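Local coordinates for cytochrome C-type biogenesis protein ccmF (Thermus thermophilus, PDB 6ZMQ), which binds heme b within the membrane and, as a heme lyase of the CcmF family, probably takes part in attaching heme to cytochrome c, at residues Pro267-Ala278 with Asn291-Thr302; His358-Leu366 with Gly423-Gly433. All coordinates share one frame; numbering follows the deposited sequence.

Contact 1 (Pro267-Ala278 with Asn291-Thr302). With HEM (protoporphyrin IX containing Fe), chain B.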
loop_
_atom_site.group_PDB
_atom_site.type_symbol
_atom_site.label_atom_id
_atom_site.label_comp_id
_atom_site.label_asym_id
_atom_site.label_seq_id
_atom_site.Cartn_x
_atom_site.Cartn_y
_atom_site.Cartn_z
ATOM N N PRO A 267 -2.745 1.747 -7.585
ATOM C CA PRO A 267 -3.752 0.787 -7.064
ATOM C C PRO A 267 -4.553 1.317 -5.887
ATOM O O PRO A 267 -5.785 1.146 -5.863
ATOM C CB PRO A 267 -2.908 -0.426 -6.645
ATOM C CG PRO A 267 -1.600 -0.222 -7.246
ATOM C CD PRO A 267 -1.404 1.228 -7.267
ATOM N N TRP A 268 -3.872 1.986 -4.937
ATOM C CA TRP A 268 -4.501 2.583 -3.760
ATOM C C TRP A 268 -5.592 3.581 -4.130
ATOM O O TRP A 268 -6.606 3.687 -3.421
ATOM C CB TRP A 268 -3.451 3.290 -2.893
ATOM C CG TRP A 268 -4.083 3.968 -1.699
ATOM C CD1 TRP A 268 -4.395 3.379 -0.516
ATOM C CD2 TRP A 268 -4.528 5.337 -1.593
ATOM N NE1 TRP A 268 -4.990 4.285 0.318
ATOM C CE2 TRP A 268 -5.089 5.491 -0.316
ATOM C CE3 TRP A 268 -4.531 6.432 -2.465
ATOM C CZ2 TRP A 268 -5.623 6.697 0.128
ATOM C CZ3 TRP A 268 -5.059 7.633 -2.018
ATOM C CH2 TRP A 268 -5.595 7.754 -0.735
ATOM N N LEU A 269 -5.391 4.331 -5.216
ATOM C CA LEU A 269 -6.421 5.233 -5.721
ATOM C C LEU A 269 -7.662 4.460 -6.171
ATOM O O LEU A 269 -8.788 4.759 -5.743
ATOM C CB LEU A 269 -5.850 6.077 -6.865
ATOM C CG LEU A 269 -4.939 7.249 -6.473
ATOM C CD1 LEU A 269 -4.304 7.897 -7.709
ATOM C CD2 LEU A 269 -5.674 8.267 -5.637
ATOM N N LEU A 270 -7.462 3.418 -6.988
ATOM C CA LEU A 270 -8.590 2.714 -7.599
ATOM C C LEU A 270 -9.329 1.878 -6.566
ATOM O O LEU A 270 -10.568 1.882 -6.522
ATOM C CB LEU A 270 -8.089 1.854 -8.760
ATOM C CG LEU A 270 -7.365 2.639 -9.856
ATOM C CD1 LEU A 270 -6.413 1.755 -10.672
ATOM C CD2 LEU A 270 -8.353 3.382 -10.747
ATOM N N ALA A 271 -8.570 1.247 -5.659
ATOM C CA ALA A 271 -9.156 0.539 -4.525
ATOM C C ALA A 271 -9.877 1.477 -3.562
ATOM O O ALA A 271 -10.732 1.023 -2.798
ATOM C CB ALA A 271 -8.085 -0.261 -3.784
ATOM N N THR A 272 -9.718 2.765 -3.753
ATOM C CA THR A 272 -10.501 3.718 -2.952
ATOM C C THR A 272 -11.763 4.029 -3.726
ATOM O O THR A 272 -12.830 4.006 -3.159
ATOM C CB THR A 272 -9.801 5.054 -2.847
ATOM O OG1 THR A 272 -8.619 4.603 -2.228
ATOM C CG2 THR A 272 -10.487 5.977 -1.877
ATOM N N ALA A 273 -11.641 4.269 -5.011
ATOM C CA ALA A 273 -12.842 4.566 -5.799
ATOM C C ALA A 273 -13.752 3.353 -5.753
ATOM O O ALA A 273 -14.942 3.463 -5.558
ATOM C CB ALA A 273 -12.404 4.851 -7.194
ATOM N N PHE A 274 -13.141 2.201 -5.859
ATOM C CA PHE A 274 -13.907 0.945 -5.839
ATOM C C PHE A 274 -14.594 0.781 -4.498
ATOM O O PHE A 274 -15.714 0.446 -4.488
ATOM C CB PHE A 274 -12.972 -0.212 -6.130
ATOM C CG PHE A 274 -13.559 -1.546 -5.829
ATOM C CD1 PHE A 274 -14.735 -1.915 -6.391
ATOM C CD2 PHE A 274 -12.934 -2.401 -4.969
ATOM C CE1 PHE A 274 -15.259 -3.150 -6.104
ATOM C CE2 PHE A 274 -13.458 -3.634 -4.681
ATOM C CZ PHE A 274 -14.622 -4.010 -5.254
ATOM N N LEU A 275 -13.943 1.126 -3.407
ATOM C CA LEU A 275 -14.548 0.976 -2.073
ATOM C C LEU A 275 -15.847 1.787 -1.995
ATOM O O LEU A 275 -16.846 1.278 -1.539
ATOM C CB LEU A 275 -13.490 1.486 -1.107
ATOM C CG LEU A 275 -13.630 1.028 0.321
ATOM C CD1 LEU A 275 -12.405 1.375 1.098
ATOM C CD2 LEU A 275 -14.801 1.711 0.940
ATOM N N HIS A 276 -15.789 3.029 -2.432
ATOM C CA HIS A 276 -16.970 3.907 -2.454
ATOM C C HIS A 276 -18.037 3.364 -3.410
ATOM O O HIS A 276 -19.165 3.434 -3.037
ATOM C CB HIS A 276 -16.538 5.351 -2.729
ATOM C CG HIS A 276 -15.854 6.020 -1.588
ATOM N ND1 HIS A 276 -14.832 5.455 -0.922
ATOM C CD2 HIS A 276 -16.041 7.205 -1.013
ATOM C CE1 HIS A 276 -14.440 6.253 0.023
ATOM N NE2 HIS A 276 -15.163 7.315 0.004
ATOM N N THR A 277 -17.714 2.874 -4.606
ATOM C CA THR A 277 -18.757 2.367 -5.505
ATOM C C THR A 277 -19.349 1.084 -4.921
ATOM O O THR A 277 -20.522 0.857 -5.108
ATOM C CB THR A 277 -18.329 2.564 -6.954
ATOM O OG1 THR A 277 -17.316 1.624 -7.235
ATOM C CG2 THR A 277 -17.703 3.910 -7.143
ATOM N N ALA A 278 -18.533 0.252 -4.277
ATOM C CA ALA A 278 -19.042 -0.993 -3.694
ATOM C C ALA A 278 -19.989 -0.606 -2.597
ATOM O O ALA A 278 -21.034 -1.130 -2.573
ATOM C CB ALA A 278 -17.929 -1.822 -3.153
ATOM N N ASN A 291 -18.434 -0.665 -10.658
ATOM C CA ASN A 291 -17.854 -1.538 -9.654
ATOM C C ASN A 291 -17.060 -2.659 -10.283
ATOM O O ASN A 291 -15.949 -2.941 -9.821
ATOM C CB ASN A 291 -18.932 -2.129 -8.768
ATOM C CG ASN A 291 -19.054 -1.391 -7.501
ATOM O OD1 ASN A 291 -18.056 -1.178 -6.834
ATOM N ND2 ASN A 291 -20.271 -0.986 -7.145
ATOM N N PHE A 292 -17.610 -3.272 -11.344
ATOM C CA PHE A 292 -16.896 -4.281 -12.124
ATOM C C PHE A 292 -15.626 -3.693 -12.735
ATOM O O PHE A 292 -14.537 -4.293 -12.627
ATOM C CB PHE A 292 -17.808 -4.824 -13.231
ATOM C CG PHE A 292 -18.888 -5.765 -12.757
ATOM C CD1 PHE A 292 -18.623 -6.730 -11.793
ATOM C CD2 PHE A 292 -20.159 -5.718 -13.321
ATOM C CE1 PHE A 292 -19.615 -7.612 -11.369
ATOM C CE2 PHE A 292 -21.165 -6.568 -12.876
ATOM C CZ PHE A 292 -20.886 -7.526 -11.901
ATOM N N ALA A 293 -15.746 -2.482 -13.316
ATOM C CA ALA A 293 -14.599 -1.770 -13.883
ATOM C C ALA A 293 -13.532 -1.478 -12.829
ATOM O O ALA A 293 -12.342 -1.745 -13.045
ATOM C CB ALA A 293 -15.066 -0.470 -14.541
ATOM N N PHE A 294 -13.951 -0.989 -11.657
ATOM C CA PHE A 294 -12.997 -0.568 -10.643
ATOM C C PHE A 294 -12.320 -1.752 -9.969
ATOM O O PHE A 294 -11.135 -1.663 -9.640
ATOM C CB PHE A 294 -13.668 0.329 -9.606
ATOM C CG PHE A 294 -13.864 1.746 -10.066
ATOM C CD1 PHE A 294 -12.977 2.319 -10.965
ATOM C CD2 PHE A 294 -14.916 2.517 -9.583
ATOM C CE1 PHE A 294 -13.149 3.625 -11.401
ATOM C CE2 PHE A 294 -15.095 3.828 -10.011
ATOM C CZ PHE A 294 -14.209 4.380 -10.923
ATOM N N VAL A 295 -13.030 -2.867 -9.759
ATOM C CA VAL A 295 -12.371 -4.005 -9.118
ATOM C C VAL A 295 -11.409 -4.689 -10.091
ATOM O O VAL A 295 -10.330 -5.139 -9.681
ATOM C CB VAL A 295 -13.389 -4.993 -8.503
ATOM C CG1 VAL A 295 -14.243 -5.662 -9.534
ATOM C CG2 VAL A 295 -12.690 -6.025 -7.588
ATOM N N THR A 296 -11.721 -4.679 -11.405
ATOM C CA THR A 296 -10.772 -5.235 -12.373
ATOM C C THR A 296 -9.518 -4.369 -12.485
ATOM O O THR A 296 -8.390 -4.882 -12.391
ATOM C CB THR A 296 -11.441 -5.400 -13.743
ATOM O OG1 THR A 296 -12.620 -6.209 -13.621
ATOM C CG2 THR A 296 -10.483 -6.031 -14.737
ATOM N N LEU A 297 -9.707 -3.048 -12.587
ATOM C CA LEU A 297 -8.594 -2.118 -12.743
ATOM C C LEU A 297 -7.749 -2.045 -11.477
ATOM O O LEU A 297 -6.518 -2.064 -11.550
ATOM C CB LEU A 297 -9.129 -0.737 -13.119
ATOM C CG LEU A 297 -9.597 -0.604 -14.569
ATOM C CD1 LEU A 297 -10.356 0.708 -14.783
ATOM C CD2 LEU A 297 -8.463 -0.741 -15.558
ATOM N N ALA A 298 -8.402 -1.968 -10.308
ATOM C CA ALA A 298 -7.722 -1.961 -9.015
ATOM C C ALA A 298 -6.947 -3.244 -8.757
ATOM O O ALA A 298 -5.826 -3.196 -8.240
ATOM C CB ALA A 298 -8.740 -1.733 -7.896
ATOM N N PHE A 299 -7.512 -4.400 -9.141
ATOM C CA PHE A 299 -6.847 -5.676 -8.905
ATOM C C PHE A 299 -5.601 -5.840 -9.770
ATOM O O PHE A 299 -4.540 -6.248 -9.274
ATOM C CB PHE A 299 -7.831 -6.814 -9.159
ATOM C CG PHE A 299 -7.179 -8.154 -9.285
ATOM C CD1 PHE A 299 -6.664 -8.778 -8.165
ATOM C CD2 PHE A 299 -7.064 -8.791 -10.526
ATOM C CE1 PHE A 299 -6.052 -10.007 -8.269
ATOM C CE2 PHE A 299 -6.439 -10.022 -10.623
ATOM C CZ PHE A 299 -5.934 -10.622 -9.491
ATOM N N ALA A 300 -5.717 -5.577 -11.077
ATOM C CA ALA A 300 -4.539 -5.694 -11.940
ATOM C C ALA A 300 -3.512 -4.594 -11.658
ATOM O O ALA A 300 -2.295 -4.811 -11.824
ATOM C CB ALA A 300 -4.958 -5.669 -13.405
ATOM N N ALA A 301 -3.983 -3.423 -11.205
ATOM C CA ALA A 301 -3.095 -2.376 -10.721
ATOM C C ALA A 301 -2.309 -2.840 -9.508
ATOM O O ALA A 301 -1.100 -2.603 -9.423
ATOM C CB ALA A 301 -3.913 -1.131 -10.387
ATOM N N THR A 302 -2.985 -3.510 -8.562
ATOM C CA THR A 302 -2.313 -4.031 -7.375
ATOM C C THR A 302 -1.337 -5.145 -7.728
ATOM O O THR A 302 -0.309 -5.283 -7.057
ATOM C CB THR A 302 -3.330 -4.528 -6.342
ATOM O OG1 THR A 302 -4.278 -3.496 -6.062
ATOM C CG2 THR A 302 -2.621 -4.860 -5.038
HETATM C CHA HEM B . -16.871 5.404 3.824
HETATM C CHB HEM B . -17.851 9.394 1.155
HETATM C CHC HEM B . -13.067 9.869 0.135
HETATM C CHD HEM B . -12.154 6.179 3.192
HETATM C C1A HEM B . -17.503 6.450 3.171
HETATM C C2A HEM B . -18.915 6.621 3.167
HETATM C C3A HEM B . -19.194 7.729 2.423
HETATM C C4A HEM B . -17.980 8.262 1.952
HETATM C CMA HEM B . -20.555 8.299 2.140
HETATM C CAA HEM B . -19.940 5.741 3.864
HETATM C CBA HEM B . -20.032 6.053 5.370
HETATM C CGA HEM B . -20.521 7.459 5.613
HETATM O O1A HEM B . -19.789 8.276 6.217
HETATM O O2A HEM B . -21.656 7.802 5.209
HETATM C C1B HEM B . -16.609 9.825 0.644
HETATM C C2B HEM B . -16.484 10.842 -0.331
HETATM C C3B HEM B . -15.164 10.987 -0.627
HETATM C C4B HEM B . -14.452 9.997 0.181
HETATM C CMB HEM B . -17.599 11.640 -0.930
HETATM C CAB HEM B . -14.541 11.913 -1.580
HETATM C CBB HEM B . -14.248 11.321 -2.914
HETATM C C1C HEM B . -12.411 8.963 0.940
HETATM C C2C HEM B . -11.035 8.942 1.169
HETATM C C3C HEM B . -10.807 7.898 2.033
HETATM C C4C HEM B . -12.039 7.277 2.346
HETATM C CMC HEM B . -9.975 9.849 0.600
HETATM C CAC HEM B . -9.503 7.499 2.532
HETATM C CBC HEM B . -9.062 7.949 3.873
HETATM C C1D HEM B . -13.361 5.589 3.595
HETATM C C2D HEM B . -13.479 4.363 4.392
HETATM C C3D HEM B . -14.799 4.132 4.578
HETATM C C4D HEM B . -15.487 5.248 3.889
HETATM C CMD HEM B . -12.344 3.518 4.901
HETATM C CAD HEM B . -15.435 2.979 5.338
HETATM C CBD HEM B . -16.012 1.977 4.330
HETATM C CGD HEM B . -16.555 0.708 4.945
HETATM O O1D HEM B . -17.788 0.515 5.049
HETATM O O2D HEM B . -15.769 -0.174 5.334
HETATM N NA HEM B . -16.963 7.463 2.402
HETATM N NB HEM B . -15.376 9.343 0.902
HETATM N NC HEM B . -13.007 7.979 1.681
HETATM N ND HEM B . -14.570 6.053 3.345
HETATM FE FE HEM B . -14.973 7.780 2.222
#

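Contact 2 (His358-Leu366 with Gly423-Gly433). With HEM (protoporphyrin IX containing Fe), chain B.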
loop_
_atom_site.group_PDB
_atom_site.type_symbol
_atom_site.label_atom_id
_atom_site.label_comp_id
_atom_site.label_asym_id
_atom_site.label_seq_id
_atom_site.Cartn_x
_atom_site.Cartn_y
_atom_site.Cartn_z
ATOM N N HIS A 358 -31.513 11.688 -9.386
ATOM C CA HIS A 358 -30.113 11.248 -9.363
ATOM C C HIS A 358 -28.894 12.242 -9.335
ATOM O O HIS A 358 -27.906 11.881 -8.699
ATOM C CB HIS A 358 -29.900 10.273 -10.544
ATOM C CG HIS A 358 -29.521 10.935 -11.834
ATOM N ND1 HIS A 358 -30.340 11.841 -12.472
ATOM C CD2 HIS A 358 -28.409 10.827 -12.600
ATOM C CE1 HIS A 358 -29.748 12.267 -13.573
ATOM N NE2 HIS A 358 -28.576 11.666 -13.675
ATOM N N PRO A 359 -28.914 13.437 -9.974
ATOM C CA PRO A 359 -27.613 14.034 -10.345
ATOM C C PRO A 359 -26.839 14.686 -9.203
ATOM O O PRO A 359 -25.603 14.672 -9.229
ATOM C CB PRO A 359 -27.994 15.060 -11.419
ATOM C CG PRO A 359 -29.327 15.514 -11.030
ATOM C CD PRO A 359 -30.005 14.387 -10.301
ATOM N N LEU A 360 -27.515 15.249 -8.200
ATOM C CA LEU A 360 -26.845 16.076 -7.205
ATOM C C LEU A 360 -26.890 15.401 -5.842
ATOM O O LEU A 360 -26.881 16.065 -4.800
ATOM C CB LEU A 360 -27.482 17.465 -7.139
ATOM C CG LEU A 360 -26.612 18.614 -6.630
ATOM C CD1 LEU A 360 -25.871 19.233 -7.807
ATOM C CD2 LEU A 360 -27.425 19.664 -5.888
ATOM N N SER A 361 -26.929 14.077 -5.849
ATOM C CA SER A 361 -27.254 13.289 -4.675
ATOM C C SER A 361 -25.977 12.834 -3.975
ATOM O O SER A 361 -24.867 13.218 -4.356
ATOM C CB SER A 361 -28.128 12.122 -5.107
ATOM O OG SER A 361 -29.278 12.615 -5.769
ATOM N N ARG A 362 -26.124 11.989 -2.949
ATOM C CA ARG A 362 -24.956 11.366 -2.332
ATOM C C ARG A 362 -24.325 10.353 -3.290
ATOM O O ARG A 362 -23.101 10.191 -3.314
ATOM C CB ARG A 362 -25.354 10.729 -0.991
ATOM C CG ARG A 362 -24.211 10.046 -0.233
ATOM C CD ARG A 362 -24.653 9.239 0.992
ATOM N NE ARG A 362 -25.175 10.048 2.090
ATOM C CZ ARG A 362 -25.882 9.551 3.098
ATOM N NH1 ARG A 362 -26.139 8.250 3.150
ATOM N NH2 ARG A 362 -26.321 10.347 4.061
ATOM N N GLU A 363 -25.148 9.702 -4.127
ATOM C CA GLU A 363 -24.640 8.841 -5.198
ATOM C C GLU A 363 -23.863 9.632 -6.242
ATOM O O GLU A 363 -22.832 9.165 -6.740
ATOM C CB GLU A 363 -25.793 8.113 -5.889
ATOM C CG GLU A 363 -26.556 7.157 -5.027
ATOM C CD GLU A 363 -27.972 7.644 -4.768
ATOM O OE1 GLU A 363 -28.111 8.759 -4.220
ATOM O OE2 GLU A 363 -28.935 6.917 -5.086
ATOM N N GLY A 364 -24.361 10.818 -6.605
ATOM C CA GLY A 364 -23.664 11.647 -7.578
ATOM C C GLY A 364 -22.357 12.201 -7.045
ATOM O O GLY A 364 -21.364 12.294 -7.776
ATOM N N ALA A 365 -22.339 12.558 -5.757
ATOM C CA ALA A 365 -21.113 13.022 -5.119
ATOM C C ALA A 365 -20.092 11.897 -4.987
ATOM O O ALA A 365 -18.903 12.112 -5.256
ATOM C CB ALA A 365 -21.435 13.631 -3.755
ATOM N N LEU A 366 -20.538 10.682 -4.613
ATOM C CA LEU A 366 -19.604 9.562 -4.487
ATOM C C LEU A 366 -19.088 9.114 -5.847
ATOM O O LEU A 366 -17.919 8.734 -5.979
ATOM C CB LEU A 366 -20.227 8.356 -3.776
ATOM C CG LEU A 366 -20.670 8.218 -2.304
ATOM C CD1 LEU A 366 -20.481 6.778 -1.804
ATOM C CD2 LEU A 366 -20.072 9.206 -1.344
ATOM N N GLY A 423 -20.455 15.264 0.450
ATOM C CA GLY A 423 -21.184 14.103 -0.025
ATOM C C GLY A 423 -22.125 13.412 0.944
ATOM O O GLY A 423 -23.316 13.257 0.659
ATOM N N PRO A 424 -21.612 12.953 2.102
ATOM C CA PRO A 424 -22.487 12.319 3.106
ATOM C C PRO A 424 -23.536 13.218 3.768
ATOM O O PRO A 424 -24.415 12.711 4.471
ATOM C CB PRO A 424 -21.478 11.808 4.151
ATOM C CG PRO A 424 -20.138 12.445 3.738
ATOM C CD PRO A 424 -20.240 12.463 2.272
ATOM N N LEU A 425 -23.484 14.533 3.545
ATOM C CA LEU A 425 -24.508 15.457 4.015
ATOM C C LEU A 425 -25.614 15.661 2.995
ATOM O O LEU A 425 -26.481 16.520 3.196
ATOM C CB LEU A 425 -23.886 16.809 4.364
ATOM C CG LEU A 425 -23.239 16.985 5.736
ATOM C CD1 LEU A 425 -22.954 18.456 5.980
ATOM C CD2 LEU A 425 -24.177 16.464 6.816
ATOM N N LEU A 426 -25.610 14.883 1.915
ATOM C CA LEU A 426 -26.632 14.848 0.894
ATOM C C LEU A 426 -27.504 13.609 1.067
ATOM O O LEU A 426 -27.013 12.544 1.459
ATOM C CB LEU A 426 -26.009 14.832 -0.509
ATOM C CG LEU A 426 -25.235 16.073 -0.963
ATOM C CD1 LEU A 426 -24.584 15.838 -2.313
ATOM C CD2 LEU A 426 -26.159 17.275 -1.037
ATOM N N PRO A 427 -28.799 13.717 0.801
ATOM C CA PRO A 427 -29.661 12.535 0.827
ATOM C C PRO A 427 -29.515 11.706 -0.443
ATOM O O PRO A 427 -28.998 12.162 -1.464
ATOM C CB PRO A 427 -31.066 13.138 0.942
ATOM C CG PRO A 427 -30.941 14.418 0.191
ATOM C CD PRO A 427 -29.582 14.949 0.586
ATOM N N TRP A 428 -29.971 10.459 -0.348
ATOM C CA TRP A 428 -29.902 9.532 -1.471
ATOM C C TRP A 428 -30.919 9.899 -2.556
ATOM O O TRP A 428 -32.065 10.247 -2.247
ATOM C CB TRP A 428 -30.181 8.108 -0.996
ATOM C CG TRP A 428 -29.177 7.427 -0.071
ATOM C CD1 TRP A 428 -29.403 7.026 1.215
ATOM C CD2 TRP A 428 -27.843 6.994 -0.390
ATOM N NE1 TRP A 428 -28.284 6.406 1.725
ATOM C CE2 TRP A 428 -27.314 6.374 0.761
ATOM C CE3 TRP A 428 -27.040 7.095 -1.521
ATOM C CZ2 TRP A 428 -26.019 5.851 0.805
ATOM C CZ3 TRP A 428 -25.750 6.571 -1.478
ATOM C CH2 TRP A 428 -25.258 5.955 -0.326
ATOM N N ARG A 429 -30.472 9.784 -3.822
ATOM C CA ARG A 429 -31.195 10.011 -5.101
ATOM C C ARG A 429 -32.157 11.205 -5.088
ATOM O O ARG A 429 -33.371 11.069 -5.251
ATOM C CB ARG A 429 -31.917 8.760 -5.619
ATOM C CG ARG A 429 -31.913 8.789 -7.170
ATOM C CD ARG A 429 -31.863 7.468 -7.923
ATOM N NE ARG A 429 -32.151 7.729 -9.337
ATOM C CZ ARG A 429 -32.418 6.805 -10.257
ATOM N NH1 ARG A 429 -32.457 5.523 -9.929
ATOM N NH2 ARG A 429 -32.655 7.172 -11.510
ATOM N N ARG A 430 -31.588 12.387 -4.896
ATOM C CA ARG A 430 -32.350 13.628 -4.920
ATOM C C ARG A 430 -32.303 14.259 -6.313
ATOM O O ARG A 430 -31.305 14.142 -7.032
ATOM C CB ARG A 430 -31.774 14.588 -3.886
ATOM C CG ARG A 430 -32.532 15.875 -3.629
ATOM C CD ARG A 430 -31.826 16.745 -2.597
ATOM N NE ARG A 430 -30.729 17.502 -3.208
ATOM C CZ ARG A 430 -29.447 17.132 -3.234
ATOM N NH1 ARG A 430 -29.040 16.018 -2.640
ATOM N NH2 ARG A 430 -28.554 17.899 -3.841
ATOM N N ALA A 431 -33.400 14.929 -6.690
ATOM C CA ALA A 431 -33.469 15.641 -7.968
ATOM C C ALA A 431 -32.504 16.824 -8.012
ATOM O O ALA A 431 -31.642 16.904 -8.894
ATOM C CB ALA A 431 -34.903 16.108 -8.231
ATOM N N ARG A 432 -32.634 17.760 -7.071
ATOM C CA ARG A 432 -31.778 18.939 -7.089
ATOM C C ARG A 432 -31.598 19.473 -5.676
ATOM O O ARG A 432 -32.438 19.252 -4.799
ATOM C CB ARG A 432 -32.340 20.055 -7.976
ATOM C CG ARG A 432 -31.267 20.811 -8.749
ATOM C CD ARG A 432 -31.795 22.122 -9.279
ATOM N NE ARG A 432 -32.355 22.903 -8.182
ATOM C CZ ARG A 432 -32.722 24.176 -8.272
ATOM N NH1 ARG A 432 -32.599 24.827 -9.419
ATOM N NH2 ARG A 432 -33.213 24.797 -7.209
ATOM N N GLY A 433 -30.495 20.191 -5.474
ATOM C CA GLY A 433 -30.196 20.828 -4.208
ATOM C C GLY A 433 -30.987 22.094 -3.963
ATOM O O GLY A 433 -30.442 23.199 -4.031
HETATM C CHA HEM B . -16.871 5.404 3.824
HETATM C CHB HEM B . -17.851 9.394 1.155
HETATM C CHC HEM B . -13.067 9.869 0.135
HETATM C CHD HEM B . -12.154 6.179 3.192
HETATM C C1A HEM B . -17.503 6.450 3.171
HETATM C C2A HEM B . -18.915 6.621 3.167
HETATM C C3A HEM B . -19.194 7.729 2.423
HETATM C C4A HEM B . -17.980 8.262 1.952
HETATM C CMA HEM B . -20.555 8.299 2.140
HETATM C CAA HEM B . -19.940 5.741 3.864
HETATM C CBA HEM B . -20.032 6.053 5.370
HETATM C CGA HEM B . -20.521 7.459 5.613
HETATM O O1A HEM B . -19.789 8.276 6.217
HETATM O O2A HEM B . -21.656 7.802 5.209
HETATM C C1B HEM B . -16.609 9.825 0.644
HETATM C C2B HEM B . -16.484 10.842 -0.331
HETATM C C3B HEM B . -15.164 10.987 -0.627
HETATM C C4B HEM B . -14.452 9.997 0.181
HETATM C CMB HEM B . -17.599 11.640 -0.930
HETATM C CAB HEM B . -14.541 11.913 -1.580
HETATM C CBB HEM B . -14.248 11.321 -2.914
HETATM C C1C HEM B . -12.411 8.963 0.940
HETATM C C2C HEM B . -11.035 8.942 1.169
HETATM C C3C HEM B . -10.807 7.898 2.033
HETATM C C4C HEM B . -12.039 7.277 2.346
HETATM C CMC HEM B . -9.975 9.849 0.600
HETATM C CAC HEM B . -9.503 7.499 2.532
HETATM C CBC HEM B . -9.062 7.949 3.873
HETATM C C1D HEM B . -13.361 5.589 3.595
HETATM C C2D HEM B . -13.479 4.363 4.392
HETATM C C3D HEM B . -14.799 4.132 4.578
HETATM C C4D HEM B . -15.487 5.248 3.889
HETATM C CMD HEM B . -12.344 3.518 4.901
HETATM C CAD HEM B . -15.435 2.979 5.338
HETATM C CBD HEM B . -16.012 1.977 4.330
HETATM C CGD HEM B . -16.555 0.708 4.945
HETATM O O1D HEM B . -17.788 0.515 5.049
HETATM O O2D HEM B . -15.769 -0.174 5.334
HETATM N NA HEM B . -16.963 7.463 2.402
HETATM N NB HEM B . -15.376 9.343 0.902
HETATM N NC HEM B . -13.007 7.979 1.681
HETATM N ND HEM B . -14.570 6.053 3.345
HETATM FE FE HEM B . -14.973 7.780 2.222
#

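Contact 1 (Pro267-Ala278 with Asn291-Thr302)
A transmembrane helical hairpin brings F274 and L270 against F294, V295 and A298, its helices antiparallel at 156° with axes 8.3 Å apart. The CG of F274 stands anti to the backbone N (chi1 167°), which lays the ring alongside V295; V295 CB sits over one face, 3.8 Å from the ring centroid, as a CH-pi contact. The reverse contact comes from the first helix: A273 CB lies over the centre of the F294 face, 4.1 Å from its centroid, while T277 OG1 stands at the ring edge.

Nearer the connection of the hairpin, a polar pair bridges the helices. N291 ND2 donates to T277 O at 2.8 Å (162° at the hydrogen) from above the carbonyl plane, and T277 OG1 donates to N291 OD1 at 2.9 Å. The ND2 bond, with its acceptor near the amide plane, does most to hold the amide's rotation; the hydroxyl meets OD1 from above the carbonyl plane. Further along, the alanines A298 and A301 let L270 and P267 come close, with L270 CB 3.7 Å from A298 CB and P267 CB 3.9 Å from A301 CB. H276 leads away and binds the heme iron through NE2 at 2.3 Å.

Contact 2 (His358-Leu366 with Gly423-Gly433)
R362 reaches over W428 at the first turn of helix 362-384, where the loop 423-433 folds back across the helix start; a type I turn, H358 to S361, leads into the helix, and another, G423 to L426, opens the loop. R362 CB touches L426 O at 3.5 Å, and CG leaves anti to the backbone N to pass beside G423 O. CD lies over the face of the six-membered ring of W428 in a CH-pi contact, R362 CD to W428 CH2 being 3.6 Å. R362 NE comes 3.2 Å from L426 O. A bend at chi3 (-68°) carries CZ over the five-membered ring, 4.4 Å from that centroid, in a cation-pi interaction with guanidinium and indole planes 71° apart. At the tip, R362 NH2 donates to P424 O at 3.1 Å, while R362 NH1 lies 3.2 Å from W428 NE1, two donors that cannot bond each other. At the root, R362 N donates to P427 O at 3.2 Å.

E363 comes to the edge of the W428 ring, its carboxylate almost perpendicular to the indole, and OE2 forms a salt bridge with R284. E363 OE1 uses its syn lone pair to accept R429 N at 2.6 Å (167°).

Contacts 1 and 2 follow each other along the chain, their centres about 22 Å apart, yet one heme joins them. The hairpin of contact 1 supplies an axial ligand, whereas 358-366 and 423-433 approach the porphyrin periphery, where L366 CD2 lies 3.3 Å from HEM CHB. On the loop, the side chain of P424 is about 5 Å from that of H510, the other axial histidine. The two contacts also meet directly, H276 O packing on L366 CD1 at 3.8 Å. Helix 266-284 carries this relation further, since beyond H276 it offers T283 and R284 to W428, while A273 and T277 rest on A370 of helix 362-384.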